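Local structure of Low density lipoprotein receptor adapter protein 1 (Rattus norvegicus, 3SO6) at residues Phe6-Leu11 and His102-Thr107. The protein acts as a clathrin-associated adaptor whose PTB domain binds the NPXY internalization motif of the LDL receptor, and is required for efficient endocytosis of the receptor in polarized cells. Residues are numbered along the deposited sequence; the frame is centred on the assembly and turned at random.
Sequences FSLKYL and HAFLCT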
loop_
_atom_site.group_PDB
_atom_site.type_symbol
_atom_site.label_atom_id
_atom_site.label_comp_id
_atom_site.label_asym_id
_atom_site.label_seq_id
_atom_site.Cartn_x
_atom_site.Cartn_y
_atom_site.Cartn_z
ATOM N N PHE A 6 5.172 6.698 -8.056
ATOM C CA PHE A 6 5.615 5.448 -8.645
ATOM C C PHE A 6 4.602 4.988 -9.651
ATOM O O PHE A 6 3.392 5.042 -9.403
ATOM C CB PHE A 6 5.710 4.397 -7.530
ATOM C CG PHE A 6 6.710 4.753 -6.474
ATOM C CD1 PHE A 6 8.081 4.566 -6.655
ATOM C CD2 PHE A 6 6.253 5.354 -5.293
ATOM C CE1 PHE A 6 8.990 4.949 -5.639
ATOM C CE2 PHE A 6 7.088 5.707 -4.312
ATOM C CZ PHE A 6 8.451 5.556 -4.476
ATOM N N SER A 7 5.098 4.485 -10.777
ATOM C CA SER A 7 4.199 4.048 -11.860
ATOM C C SER A 7 4.280 2.519 -11.889
ATOM O O SER A 7 5.270 1.989 -12.374
ATOM C CB SER A 7 4.703 4.602 -13.235
ATOM O OG SER A 7 4.862 5.997 -13.216
ATOM N N LEU A 8 3.271 1.838 -11.352
ATOM C CA LEU A 8 3.295 0.409 -11.090
ATOM C C LEU A 8 2.119 -0.280 -11.862
ATOM O O LEU A 8 1.385 0.355 -12.636
ATOM C CB LEU A 8 3.106 0.180 -9.568
ATOM C CG LEU A 8 4.099 0.943 -8.650
ATOM C CD1 LEU A 8 3.828 0.481 -7.251
ATOM C CD2 LEU A 8 5.515 0.694 -8.983
ATOM N N LYS A 9 2.032 -1.594 -11.720
ATOM C CA LYS A 9 0.919 -2.352 -12.271
ATOM C C LYS A 9 0.133 -2.922 -11.103
ATOM O O LYS A 9 0.726 -3.388 -10.134
ATOM C CB LYS A 9 1.428 -3.463 -13.159
ATOM C CG LYS A 9 1.982 -2.926 -14.449
ATOM C CD LYS A 9 2.591 -4.050 -15.272
ATOM C CE LYS A 9 3.505 -3.588 -16.440
ATOM N NZ LYS A 9 3.829 -4.709 -17.360
ATOM N N TYR A 10 -1.216 -2.830 -11.129
ATOM C CA TYR A 10 -2.061 -3.297 -10.030
ATOM C C TYR A 10 -2.356 -4.775 -10.189
ATOM O O TYR A 10 -2.911 -5.205 -11.184
ATOM C CB TYR A 10 -3.375 -2.532 -10.072
ATOM C CG TYR A 10 -4.285 -2.915 -8.898
ATOM C CD1 TYR A 10 -3.802 -2.976 -7.531
ATOM C CD2 TYR A 10 -5.632 -3.213 -9.112
ATOM C CE1 TYR A 10 -4.652 -3.239 -6.488
ATOM C CE2 TYR A 10 -6.479 -3.502 -8.018
ATOM C CZ TYR A 10 -6.022 -3.503 -6.717
ATOM O OH TYR A 10 -6.847 -3.742 -5.651
ATOM N N LEU A 11 -1.916 -5.573 -9.214
ATOM C CA LEU A 11 -2.225 -7.008 -9.264
ATOM C C LEU A 11 -3.633 -7.344 -8.784
ATOM O O LEU A 11 -4.274 -8.251 -9.354
ATOM C CB LEU A 11 -1.187 -7.745 -8.407
ATOM C CG LEU A 11 0.267 -7.839 -8.997
ATOM C CD1 LEU A 11 1.327 -8.125 -7.902
ATOM C CD2 LEU A 11 0.346 -8.971 -10.050
ATOM N N HIS A 102 -3.784 -4.788 -0.832
ATOM C CA HIS A 102 -3.675 -4.389 -2.221
ATOM C C HIS A 102 -2.218 -4.525 -2.706
ATOM O O HIS A 102 -1.290 -4.059 -2.023
ATOM C CB HIS A 102 -4.091 -2.924 -2.437
ATOM C CG HIS A 102 -5.544 -2.671 -2.157
ATOM N ND1 HIS A 102 -6.496 -2.575 -3.147
ATOM C CD2 HIS A 102 -6.209 -2.532 -0.978
ATOM C CE1 HIS A 102 -7.675 -2.326 -2.600
ATOM N NE2 HIS A 102 -7.546 -2.337 -1.282
ATOM N N ALA A 103 -2.003 -5.261 -3.823
ATOM C CA ALA A 103 -0.676 -5.598 -4.276
ATOM C C ALA A 103 -0.369 -5.027 -5.650
ATOM O O ALA A 103 -1.260 -4.972 -6.515
ATOM C CB ALA A 103 -0.461 -7.107 -4.255
ATOM N N PHE A 104 0.897 -4.597 -5.815
ATOM C CA PHE A 104 1.337 -3.949 -7.015
ATOM C C PHE A 104 2.621 -4.592 -7.487
ATOM O O PHE A 104 3.548 -4.884 -6.700
ATOM C CB PHE A 104 1.617 -2.447 -6.726
ATOM C CG PHE A 104 0.406 -1.748 -6.163
ATOM C CD1 PHE A 104 0.068 -1.868 -4.817
ATOM C CD2 PHE A 104 -0.465 -1.002 -7.042
ATOM C CE1 PHE A 104 -1.120 -1.247 -4.345
ATOM C CE2 PHE A 104 -1.625 -0.400 -6.542
ATOM C CZ PHE A 104 -1.939 -0.565 -5.201
ATOM N N LEU A 105 2.714 -4.799 -8.797
ATOM C CA LEU A 105 3.888 -5.400 -9.402
ATOM C C LEU A 105 4.817 -4.257 -9.894
ATOM O O LEU A 105 4.364 -3.311 -10.594
ATOM C CB LEU A 105 3.471 -6.211 -10.612
ATOM C CG LEU A 105 4.639 -6.898 -11.312
ATOM C CD1 LEU A 105 5.246 -8.058 -10.515
ATOM C CD2 LEU A 105 4.106 -7.553 -12.614
ATOM N N CYS A 106 6.077 -4.342 -9.458
ATOM C CA CYS A 106 7.110 -3.383 -9.828
ATOM C C CYS A 106 7.953 -4.063 -10.901
ATOM O O CYS A 106 7.976 -5.287 -11.061
ATOM C CB CYS A 106 7.954 -3.016 -8.606
ATOM S SG CYS A 106 6.922 -2.412 -7.221
ATOM N N THR A 107 8.766 -3.280 -11.577
ATOM C CA THR A 107 9.727 -3.872 -12.540
ATOM C C THR A 107 10.818 -4.688 -11.925
ATOM O O THR A 107 11.334 -5.667 -12.572
ATOM C CB THR A 107 10.346 -2.773 -13.463
ATOM O OG1 THR A 107 10.835 -1.729 -12.604
ATOM C CG2 THR A 107 9.245 -2.158 -14.279
#
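Lys9 O takes one N-H hydrogen bond, from Leu105 N at 2.8 Å in the carbonyl plane, and a lesser CA-H...O contact from Phe104 CA. Lys9 N returns a nearly straight bond (167°) to Leu105 O, closing a hydrogen-bonded antiparallel pair; Leu11 N reaches Ala103 O at 2.8 Å from above the carbonyl plane. These bonds join the first and last strands in chain order, 4-16 and 99-105, neighbours within the PTB-domain sheet.

Tyr10 and Phe104 form the adjoining non-hydrogen-bonded pair, on a face where apolar Phe104 suits burial. With CG anti to the backbone N (chi1 -177°), Tyr10 sets its CD1 over a face of the Phe104 ring, 3.5 Å from Phe104 CE2, the planes inclined at 44°. An aromatic with a polar tip suits this place, for Tyr10 OH hydrogen-bonds His102 ND1 at 2.8 Å, at the imidazole edge. A phenylalanine here would remove that bond and would probably leave the imidazole less firmly oriented. On the opposite face, Leu11 CG packs 3.9 Å from Leu105 CB, its branched aliphatic chain able to meet helix 22-38 too.

Glu100 binds His102 NE2, so the imidazole links carboxylate to phenol, and the acid would probably polarise the ring and raise its proton affinity.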